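Local coordinates for protein putative cathepsin d (Ixodes ricinus, PDB 5N7Q) that probably cleaves proteins as a pepsin-like aspartic endopeptidase of the A1 family and is inhibited by pepstatin A, at residues V155-L160 and P321-F326; S185-P190 and T273-E278; W197-D202 and D331-A336. One frame throughout, in Å; residues are numbered along the deposited sequence. Where two conformers were deposited one is given.

Interaction 1 (V155-L160 and P321-F326); sequences VFSVYL and PYYTIF. Unlike the reference sequence in segment 155-160: Leu160 (reference Arg).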
loop_
_atom_site.group_PDB
_atom_site.type_symbol
_atom_site.label_atom_id
_atom_site.label_comp_id
_atom_site.label_asym_id
_atom_site.label_seq_id
_atom_site.Cartn_x
_atom_site.Cartn_y
_atom_site.Cartn_z
ATOM N N VAL A 155 -16.631 0.282 4.240
ATOM C CA VAL A 155 -15.649 -0.071 3.219
ATOM C C VAL A 155 -14.825 1.152 2.896
ATOM O O VAL A 155 -15.223 2.277 3.169
ATOM C CB VAL A 155 -16.329 -0.575 1.907
ATOM C CG1 VAL A 155 -17.409 -1.609 2.203
ATOM C CG2 VAL A 155 -16.835 0.575 1.039
ATOM N N PHE A 156 -13.641 0.921 2.324
ATOM C CA PHE A 156 -12.896 1.994 1.685
ATOM C C PHE A 156 -12.381 1.481 0.357
ATOM O O PHE A 156 -12.095 0.293 0.204
ATOM C CB PHE A 156 -11.782 2.572 2.573
ATOM C CG PHE A 156 -10.742 1.588 3.011
ATOM C CD1 PHE A 156 -9.621 1.344 2.219
ATOM C CD2 PHE A 156 -10.877 0.857 4.194
ATOM C CE1 PHE A 156 -8.663 0.429 2.612
ATOM C CE2 PHE A 156 -9.900 -0.059 4.592
ATOM C CZ PHE A 156 -8.796 -0.273 3.781
ATOM N N SER A 157 -12.345 2.377 -0.616
ATOM C CA SER A 157 -12.000 2.016 -1.980
ATOM C C SER A 157 -10.841 2.860 -2.512
ATOM O O SER A 157 -10.816 4.071 -2.296
ATOM C CB SER A 157 -13.196 2.210 -2.889
ATOM O OG SER A 157 -14.292 1.434 -2.442
ATOM N N VAL A 158 -9.880 2.220 -3.177
ATOM C CA VAL A 158 -8.629 2.860 -3.554
ATOM C C VAL A 158 -8.419 2.917 -5.075
ATOM O O VAL A 158 -8.470 1.918 -5.763
ATOM C CB VAL A 158 -7.421 2.148 -2.896
ATOM C CG1 VAL A 158 -6.134 2.857 -3.302
ATOM C CG2 VAL A 158 -7.574 2.058 -1.373
ATOM N N TYR A 159 -8.253 4.139 -5.568
ATOM C CA TYR A 159 -7.838 4.436 -6.920
ATOM C C TYR A 159 -6.394 4.919 -6.890
ATOM O O TYR A 159 -6.094 5.879 -6.156
ATOM C CB TYR A 159 -8.751 5.537 -7.507
ATOM C CG TYR A 159 -8.202 6.175 -8.756
ATOM C CD1 TYR A 159 -7.944 5.417 -9.889
ATOM C CD2 TYR A 159 -7.887 7.533 -8.787
ATOM C CE1 TYR A 159 -7.380 5.978 -11.019
ATOM C CE2 TYR A 159 -7.361 8.119 -9.930
ATOM C CZ TYR A 159 -7.112 7.338 -11.042
ATOM O OH TYR A 159 -6.549 7.909 -12.170
ATOM N N LEU A 160 -5.524 4.305 -7.705
ATOM C CA LEU A 160 -4.144 4.745 -7.900
ATOM C C LEU A 160 -3.937 5.039 -9.373
ATOM O O LEU A 160 -4.146 4.182 -10.204
ATOM C CB LEU A 160 -3.154 3.693 -7.430
ATOM C CG LEU A 160 -3.307 3.209 -5.984
ATOM C CD1 LEU A 160 -2.277 2.130 -5.678
ATOM C CD2 LEU A 160 -3.196 4.330 -4.958
ATOM N N PRO A 321 -4.177 -0.589 -12.059
ATOM C CA PRO A 321 -5.116 -0.968 -13.144
ATOM C C PRO A 321 -6.426 -1.582 -12.631
ATOM O O PRO A 321 -7.405 -1.643 -13.381
ATOM C CB PRO A 321 -4.297 -1.966 -14.008
ATOM C CG PRO A 321 -3.162 -2.383 -13.152
ATOM C CD PRO A 321 -2.860 -1.228 -12.241
ATOM N N TYR A 322 -6.426 -2.029 -11.374
ATOM C CA TYR A 322 -7.625 -2.594 -10.749
ATOM C C TYR A 322 -8.008 -1.795 -9.515
ATOM O O TYR A 322 -7.330 -1.830 -8.500
ATOM C CB TYR A 322 -7.436 -4.091 -10.488
ATOM C CG TYR A 322 -7.189 -4.789 -11.824
ATOM C CD1 TYR A 322 -8.208 -4.901 -12.749
ATOM C CD2 TYR A 322 -5.923 -5.190 -12.223
ATOM C CE1 TYR A 322 -7.997 -5.430 -13.998
ATOM C CE2 TYR A 322 -5.696 -5.725 -13.470
ATOM C CZ TYR A 322 -6.739 -5.821 -14.364
ATOM O OH TYR A 322 -6.512 -6.379 -15.613
ATOM N N TYR A 323 -9.076 -1.015 -9.648
ATOM C CA TYR A 323 -9.716 -0.325 -8.533
ATOM C C TYR A 323 -10.113 -1.359 -7.466
ATOM O O TYR A 323 -10.614 -2.431 -7.810
ATOM C CB TYR A 323 -10.949 0.370 -9.064
ATOM C CG TYR A 323 -11.674 1.285 -8.110
ATOM C CD1 TYR A 323 -11.038 2.411 -7.569
ATOM C CD2 TYR A 323 -12.998 1.076 -7.777
ATOM C CE1 TYR A 323 -11.696 3.269 -6.714
ATOM C CE2 TYR A 323 -13.664 1.927 -6.923
ATOM C CZ TYR A 323 -13.036 3.039 -6.402
ATOM O OH TYR A 323 -13.709 3.897 -5.575
ATOM N N THR A 324 -9.844 -1.054 -6.193
ATOM C CA THR A 324 -9.919 -2.071 -5.169
ATOM C C THR A 324 -10.787 -1.580 -4.038
ATOM O O THR A 324 -10.644 -0.464 -3.552
ATOM C CB THR A 324 -8.552 -2.468 -4.648
ATOM O OG1 THR A 324 -7.736 -2.885 -5.754
ATOM C CG2 THR A 324 -8.624 -3.629 -3.704
ATOM N N ILE A 325 -11.692 -2.452 -3.630
ATOM C CA ILE A 325 -12.652 -2.229 -2.550
ATOM C C ILE A 325 -12.241 -3.109 -1.373
ATOM O O ILE A 325 -12.136 -4.324 -1.507
ATOM C CB ILE A 325 -14.086 -2.605 -2.962
ATOM C CG1 ILE A 325 -14.608 -1.733 -4.129
ATOM C CG2 ILE A 325 -15.026 -2.399 -1.791
ATOM C CD1 ILE A 325 -14.069 -2.101 -5.496
ATOM N N PHE A 326 -12.017 -2.480 -0.215
ATOM C CA PHE A 326 -11.636 -3.149 1.025
ATOM C C PHE A 326 -12.877 -3.085 1.938
ATOM O O PHE A 326 -13.221 -2.024 2.453
ATOM C CB PHE A 326 -10.448 -2.435 1.652
ATOM C CG PHE A 326 -9.201 -2.477 0.826
ATOM C CD1 PHE A 326 -8.983 -1.529 -0.190
ATOM C CD2 PHE A 326 -8.237 -3.428 1.085
ATOM C CE1 PHE A 326 -7.817 -1.587 -0.953
ATOM C CE2 PHE A 326 -7.074 -3.483 0.325
ATOM C CZ PHE A 326 -6.862 -2.544 -0.679
HETATM O O HOH W 1 -11.877 5.773 -4.654
#
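Strand residues Phe156 to Val158 pair antiparallel with Thr324 to Phe326, the short axes 4.7 Å apart at closest approach with their directions 163° apart. Phe156 and Phe326 exchange two backbone hydrogen bonds; Val158 N donates to Thr324 O at 2.8 Å, while the return bond from Thr324 N is long and weak. Between these hydrogen-bonded pairs, Ser157 faces Ile325 as a non-hydrogen-bonded pair. On the Phe156 face, CB of Phe326 sits 3.6 Å from the centroid of the Phe156 ring, a CH-pi contact over the ring face. The two rings are nearly parallel (12°) but strongly offset, with little overlap, the nearest atoms being Phe156 CE1 and Phe326 CD1 at 3.4 Å. Val158 CG2 extends this apolar patch to Phe326 CE1. On the Ser157 face, Tyr323 has CG anti to its backbone N (chi1 -173°), and its ring runs back over the partner strand until OH is 3.2 Å from Ser157 CB. That hydroxyl donates to a water at 2.8 Å from Tyr323 OH, which in turn donates to Ser157 O; Asp178 N is a further partner of OH, and Ser157 OG bonds Gly176 O. These two strands belong to the antiparallel interdomain sheet that underlies the two lobes in pepsin-like peptidases, and Phe326 lies about 7 Å, side chain to side chain, from the predicted catalytic Asp227.

Interaction 2 (S185-P190 and T273-E278); sequences SITYVP and TISGKE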
loop_
_atom_site.group_PDB
_atom_site.type_symbol
_atom_site.label_atom_id
_atom_site.label_comp_id
_atom_site.label_asym_id
_atom_site.label_seq_id
_atom_site.Cartn_x
_atom_site.Cartn_y
_atom_site.Cartn_z
ATOM N N SER A 185 -18.033 -4.715 -13.750
ATOM C CA SER A 185 -18.560 -5.186 -12.473
ATOM C C SER A 185 -17.410 -5.578 -11.561
ATOM O O SER A 185 -16.350 -6.019 -12.032
ATOM C CB SER A 185 -19.448 -6.410 -12.685
ATOM O OG SER A 185 -18.691 -7.517 -13.149
ATOM N N ILE A 186 -17.610 -5.390 -10.275
ATOM C CA ILE A 186 -16.646 -5.793 -9.259
ATOM C C ILE A 186 -16.649 -7.302 -9.119
ATOM O O ILE A 186 -17.721 -7.930 -9.040
ATOM C CB ILE A 186 -16.992 -5.139 -7.904
ATOM C CG1 ILE A 186 -16.814 -3.623 -7.970
ATOM C CG2 ILE A 186 -16.037 -5.608 -6.826
ATOM C CD1 ILE A 186 -17.571 -2.859 -6.904
ATOM N N THR A 187 -15.443 -7.868 -9.074
ATOM C CA THR A 187 -15.230 -9.269 -8.621
ATOM C C THR A 187 -14.757 -9.299 -7.181
ATOM O O THR A 187 -13.730 -8.701 -6.870
ATOM C CB THR A 187 -14.161 -9.933 -9.500
ATOM O OG1 THR A 187 -14.626 -9.943 -10.851
ATOM C CG2 THR A 187 -13.916 -11.368 -9.074
ATOM N N TYR A 188 -15.493 -10.012 -6.314
ATOM C CA TYR A 188 -15.113 -10.123 -4.913
ATOM C C TYR A 188 -14.408 -11.438 -4.638
ATOM O O TYR A 188 -14.687 -12.445 -5.288
ATOM C CB TYR A 188 -16.347 -9.966 -4.021
ATOM C CG TYR A 188 -16.820 -8.533 -3.897
ATOM C CD1 TYR A 188 -16.121 -7.634 -3.120
ATOM C CD2 TYR A 188 -17.965 -8.090 -4.562
ATOM C CE1 TYR A 188 -16.526 -6.312 -2.993
ATOM C CE2 TYR A 188 -18.394 -6.763 -4.449
ATOM C CZ TYR A 188 -17.682 -5.882 -3.646
ATOM O OH TYR A 188 -18.073 -4.574 -3.517
ATOM N N VAL A 189 -13.500 -11.404 -3.673
ATOM C CA VAL A 189 -12.796 -12.573 -3.145
ATOM C C VAL A 189 -12.880 -12.467 -1.601
ATOM O O VAL A 189 -12.651 -11.401 -1.031
ATOM C CB VAL A 189 -11.339 -12.677 -3.679
ATOM C CG1 VAL A 189 -10.480 -11.494 -3.265
ATOM C CG2 VAL A 189 -10.728 -14.013 -3.309
ATOM N N PRO A 190 -13.235 -13.549 -0.916
ATOM C CA PRO A 190 -13.325 -13.437 0.542
ATOM C C PRO A 190 -11.958 -13.366 1.191
ATOM O O PRO A 190 -11.020 -14.057 0.763
ATOM C CB PRO A 190 -14.019 -14.733 0.971
ATOM C CG PRO A 190 -13.856 -15.666 -0.160
ATOM C CD PRO A 190 -13.657 -14.873 -1.414
ATOM N N THR A 273 -5.365 -14.913 -11.782
ATOM C CA THR A 273 -6.735 -15.410 -11.795
ATOM C C THR A 273 -7.240 -15.406 -10.360
ATOM O O THR A 273 -6.668 -16.050 -9.489
ATOM C CB THR A 273 -6.837 -16.806 -12.417
ATOM O OG1 THR A 273 -6.421 -16.734 -13.794
ATOM C CG2 THR A 273 -8.308 -17.296 -12.356
ATOM N N ILE A 274 -8.328 -14.673 -10.120
ATOM C CA ILE A 274 -8.869 -14.478 -8.784
ATOM C C ILE A 274 -10.370 -14.646 -8.884
ATOM O O ILE A 274 -10.998 -14.043 -9.743
ATOM C CB ILE A 274 -8.543 -13.054 -8.235
ATOM C CG1 ILE A 274 -7.030 -12.755 -8.358
ATOM C CG2 ILE A 274 -9.063 -12.923 -6.815
ATOM C CD1 ILE A 274 -6.668 -11.307 -8.035
ATOM N N SER A 275 -10.925 -15.509 -8.045
ATOM C CA SER A 275 -12.356 -15.869 -8.122
ATOM C C SER A 275 -12.780 -16.303 -9.537
ATOM O O SER A 275 -13.884 -16.013 -9.989
ATOM C CB SER A 275 -13.234 -14.737 -7.569
ATOM O OG SER A 275 -12.996 -14.562 -6.169
ATOM N N GLY A 276 -11.877 -17.003 -10.222
ATOM C CA GLY A 276 -12.138 -17.511 -11.549
ATOM C C GLY A 276 -12.025 -16.542 -12.694
ATOM O O GLY A 276 -12.173 -16.955 -13.846
ATOM N N LYS A 277 -11.761 -15.272 -12.402
ATOM C CA LYS A 277 -11.652 -14.236 -13.423
ATOM C C LYS A 277 -10.189 -13.853 -13.627
ATOM O O LYS A 277 -9.397 -13.791 -12.672
ATOM C CB LYS A 277 -12.463 -13.012 -13.034
ATOM C CG LYS A 277 -12.410 -11.929 -14.089
ATOM C CD LYS A 277 -13.416 -10.828 -13.861
ATOM C CE LYS A 277 -13.272 -9.755 -14.917
ATOM N NZ LYS A 277 -13.777 -10.177 -16.253
ATOM N N GLU A 278 -9.850 -13.549 -14.871
ATOM C CA GLU A 278 -8.487 -13.138 -15.214
ATOM C C GLU A 278 -8.292 -11.646 -15.038
ATOM O O GLU A 278 -9.072 -10.843 -15.547
ATOM C CB GLU A 278 -8.150 -13.533 -16.646
ATOM C CG GLU A 278 -8.018 -15.046 -16.783
ATOM C CD GLU A 278 -7.400 -15.515 -18.088
ATOM O OE1 GLU A 278 -7.042 -14.687 -18.950
ATOM O OE2 GLU A 278 -7.275 -16.747 -18.229
#
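Thr187 and Ser275 bury the most surface here, with Val189 next, as strand 187-190 meets the tip of a tight hairpin. Ser275 occupies the first corner of a type I' turn from Ile274 to Lys277, and its OG donates to Tyr188 O at 2.8 Å, the one hydrogen bond between the segments. The hydroxyl reaches that carbonyl from a bent direction, C=O...OG 130°, and is tilted 27° from the carbonyl plane. Ser275 OG stands beside its own backbone N (chi1 -65°), which points it at Tyr188 O; separately, Ser275 CB rests 3.8 Å from Thr187 CG2. The two branches of Thr187 meet different residues: the methyl lies against the turn, near Ser275 CB and Ile274 O, whereas OG1 comes 3.4 Å from CD of Lys277, whose extended aliphatic chain crosses it obliquely. Val189, two residues on, also meets Ser275. Its CB approaches Ser275 OG to 3.5 Å and, separately, Ile274 CG2 to 3.9 Å; Val189 and Ile274 are the buried residues of the contact. Two backbone bonds between Ile274 and Lys277 close the hairpin, and Gly276 N is held by Asp202 OD2. The turn joins strand 270-274, paired with strand 198-206, to strand 277-281, while strand 187-190 is hydrogen-bonded to strand 332-337, whose Val333 and Phe335 pack against Val189 and Ile274 respectively.

Interaction 3 (W197-D202 and D331-A336); sequences WQFHVD and DRVGFA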
loop_
_atom_site.group_PDB
_atom_site.type_symbol
_atom_site.label_atom_id
_atom_site.label_comp_id
_atom_site.label_asym_id
_atom_site.label_seq_id
_atom_site.Cartn_x
_atom_site.Cartn_y
_atom_site.Cartn_z
ATOM N N TRP A 197 -4.934 -7.818 4.323
ATOM C CA TRP A 197 -6.077 -8.054 3.452
ATOM C C TRP A 197 -5.735 -9.216 2.525
ATOM O O TRP A 197 -5.261 -9.021 1.409
ATOM C CB TRP A 197 -6.425 -6.786 2.686
ATOM C CG TRP A 197 -7.099 -5.770 3.557
ATOM C CD1 TRP A 197 -6.510 -4.738 4.259
ATOM C CD2 TRP A 197 -8.509 -5.665 3.802
ATOM N NE1 TRP A 197 -7.482 -4.019 4.918
ATOM C CE2 TRP A 197 -8.707 -4.556 4.631
ATOM C CE3 TRP A 197 -9.625 -6.396 3.363
ATOM C CZ2 TRP A 197 -9.974 -4.160 5.049
ATOM C CZ3 TRP A 197 -10.859 -6.026 3.772
ATOM C CH2 TRP A 197 -11.037 -4.882 4.594
ATOM N N GLN A 198 -5.864 -10.429 3.066
ATOM C CA GLN A 198 -5.323 -11.655 2.481
ATOM C C GLN A 198 -6.429 -12.524 1.891
ATOM O O GLN A 198 -7.535 -12.587 2.449
ATOM C CB GLN A 198 -4.561 -12.425 3.555
ATOM C CG GLN A 198 -3.741 -13.614 3.059
ATOM C CD GLN A 198 -2.822 -14.162 4.121
ATOM O OE1 GLN A 198 -2.236 -13.409 4.918
ATOM N NE2 GLN A 198 -2.691 -15.474 4.156
ATOM N N PHE A 199 -6.126 -13.188 0.790
ATOM C CA PHE A 199 -7.112 -14.008 0.067
ATOM C C PHE A 199 -6.414 -15.036 -0.801
ATOM O O PHE A 199 -5.201 -14.988 -0.985
ATOM C CB PHE A 199 -8.038 -13.110 -0.786
ATOM C CG PHE A 199 -7.288 -12.136 -1.636
ATOM C CD1 PHE A 199 -6.852 -12.491 -2.906
ATOM C CD2 PHE A 199 -6.949 -10.879 -1.147
ATOM C CE1 PHE A 199 -6.122 -11.598 -3.681
ATOM C CE2 PHE A 199 -6.228 -9.994 -1.923
ATOM C CZ PHE A 199 -5.801 -10.349 -3.183
ATOM N N HIS A 200 -7.227 -15.941 -1.337
ATOM C CA HIS A 200 -6.738 -17.006 -2.220
ATOM C C HIS A 200 -6.737 -16.570 -3.678
ATOM O O HIS A 200 -7.681 -15.949 -4.186
ATOM C CB HIS A 200 -7.624 -18.238 -2.029
ATOM C CG HIS A 200 -7.213 -19.415 -2.858
ATOM N ND1 HIS A 200 -6.110 -20.177 -2.562
ATOM C CD2 HIS A 200 -7.766 -19.962 -3.966
ATOM C CE1 HIS A 200 -5.992 -21.140 -3.456
ATOM N NE2 HIS A 200 -6.970 -21.018 -4.328
ATOM N N VAL A 201 -5.635 -16.896 -4.363
ATOM C CA VAL A 201 -5.465 -16.709 -5.809
ATOM C C VAL A 201 -5.441 -18.091 -6.495
ATOM O O VAL A 201 -4.833 -19.037 -5.971
ATOM C CB VAL A 201 -4.178 -15.906 -6.091
ATOM C CG1 VAL A 201 -3.820 -15.919 -7.565
ATOM C CG2 VAL A 201 -4.344 -14.481 -5.552
ATOM N N ASP A 202 -6.087 -18.171 -7.653
ATOM C CA ASP A 202 -6.215 -19.438 -8.381
ATOM C C ASP A 202 -5.002 -19.768 -9.227
ATOM O O ASP A 202 -4.734 -20.950 -9.404
ATOM C CB ASP A 202 -7.424 -19.429 -9.305
ATOM C CG ASP A 202 -8.743 -19.194 -8.579
ATOM O OD1 ASP A 202 -8.860 -19.485 -7.378
ATOM O OD2 ASP A 202 -9.677 -18.679 -9.229
ATOM N N ASP A 331 -15.810 -8.712 5.141
ATOM C CA ASP A 331 -14.449 -9.255 5.108
ATOM C C ASP A 331 -14.118 -9.824 3.713
ATOM O O ASP A 331 -13.912 -11.019 3.524
ATOM C CB ASP A 331 -14.270 -10.332 6.200
ATOM C CG ASP A 331 -14.154 -9.726 7.603
ATOM O OD1 ASP A 331 -13.585 -8.618 7.751
ATOM O OD2 ASP A 331 -14.656 -10.329 8.586
ATOM N N ARG A 332 -14.164 -8.937 2.737
ATOM C CA ARG A 332 -13.891 -9.320 1.350
ATOM C C ARG A 332 -13.177 -8.159 0.652
ATOM O O ARG A 332 -13.169 -7.015 1.118
ATOM C CB ARG A 332 -15.185 -9.708 0.640
ATOM C CG ARG A 332 -16.170 -8.568 0.461
ATOM C CD ARG A 332 -17.499 -9.011 -0.086
ATOM N NE ARG A 332 -18.365 -7.845 -0.259
ATOM C CZ ARG A 332 -19.429 -7.788 -1.052
ATOM N NH1 ARG A 332 -19.826 -8.853 -1.737
ATOM N NH2 ARG A 332 -20.128 -6.665 -1.097
ATOM N N VAL A 333 -12.516 -8.516 -0.439
ATOM C CA VAL A 333 -11.793 -7.587 -1.307
ATOM C C VAL A 333 -12.454 -7.644 -2.663
ATOM O O VAL A 333 -12.715 -8.743 -3.170
ATOM C CB VAL A 333 -10.282 -7.906 -1.402
ATOM C CG1 VAL A 333 -9.600 -6.918 -2.367
ATOM C CG2 VAL A 333 -9.602 -7.865 -0.033
ATOM N N GLY A 334 -12.675 -6.470 -3.262
ATOM C CA GLY A 334 -13.282 -6.374 -4.585
ATOM C C GLY A 334 -12.262 -5.769 -5.554
ATOM O O GLY A 334 -11.534 -4.821 -5.188
ATOM N N PHE A 335 -12.272 -6.253 -6.810
ATOM C CA PHE A 335 -11.404 -5.720 -7.866
ATOM C C PHE A 335 -12.263 -5.405 -9.098
ATOM O O PHE A 335 -13.110 -6.199 -9.485
ATOM C CB PHE A 335 -10.293 -6.687 -8.285
ATOM C CG PHE A 335 -9.300 -6.995 -7.198
ATOM C CD1 PHE A 335 -8.429 -6.016 -6.720
ATOM C CD2 PHE A 335 -9.240 -8.262 -6.650
ATOM C CE1 PHE A 335 -7.508 -6.316 -5.722
ATOM C CE2 PHE A 335 -8.335 -8.554 -5.650
ATOM C CZ PHE A 335 -7.480 -7.597 -5.186
ATOM N N ALA A 336 -12.002 -4.277 -9.729
ATOM C CA ALA A 336 -12.618 -3.962 -11.031
ATOM C C ALA A 336 -11.624 -3.195 -11.898
ATOM O O ALA A 336 -10.838 -2.427 -11.400
ATOM C CB ALA A 336 -13.891 -3.157 -10.864
#
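Trp197, Phe199, Val333 and Phe335 pack where two sheets of the bilobal aspartic peptidase fold come together, strand 198-206 lying across strand 332-337 with no hydrogen bond between the segments. The apolar contacts turn on Val333, whose CG2 stands beside its backbone N and touches both Trp197 and Phe199. It lies 3.7 Å from Trp197 CE3, on the six-membered ring of the indole, and 4.2 Å from Phe199 CD2; the valine and the Phe199 side chain cross at about a right angle. Trp197 CZ3 also comes 3.7 Å from the backbone oxygen of Arg332. The aromatic contact is a tip-to-tip meeting of Phe199 and Phe335. In this offset edge-to-face pair the edge of Phe335 is turned toward the face of Phe199, with centroids 5.8 Å apart and planes at 66°. Phe199 CG sits between its backbone N and carbonyl carbon (chi1 50°), the setting from which its ring reaches Phe335. Polar groups are satisfied away from the interface: Trp197 NE1 bonds Leu127 O, and Arg332 NE forms a salt bridge with Asp327 OD2. Asp331 and Arg332 both face Asp327 in a G1 beta bulge, and Asp331 OD2 pairs with Lys194 NZ. Trp197 lies about 7 Å, side chain to side chain, from the predicted catalytic Asp227, and its ring also meets Phe326 edge-to-face. At the far end of the contact, Phe199 CZ lies near the Phe335 ring plane, 3.8 Å from Phe335 CZ.

Strands 322-327 and 332-337, successive in the chain and neighbours in one sheet, tie the three contacts together. Interaction 1 pairs strand 155-160 with the first; interaction 3 lays strand 198-206 over the second. The centres of interactions 1 and 3 are about 11 Å apart. Strand 187-190 of interaction 2 pairs antiparallel with strand 332-337, and the centres of interactions 2 and 3 are about 7 Å apart. Along the chain, interaction 2 is nested within the loop closed by interaction 1, while interaction 3 crosses both. Interactions 1 and 3 come near the predicted catalytic aspartates, while interaction 2 lies away from them. Interactions 2 and 3 join the sheet of interaction 1 to the second sheet, which carries strands 198-206 and 270-274.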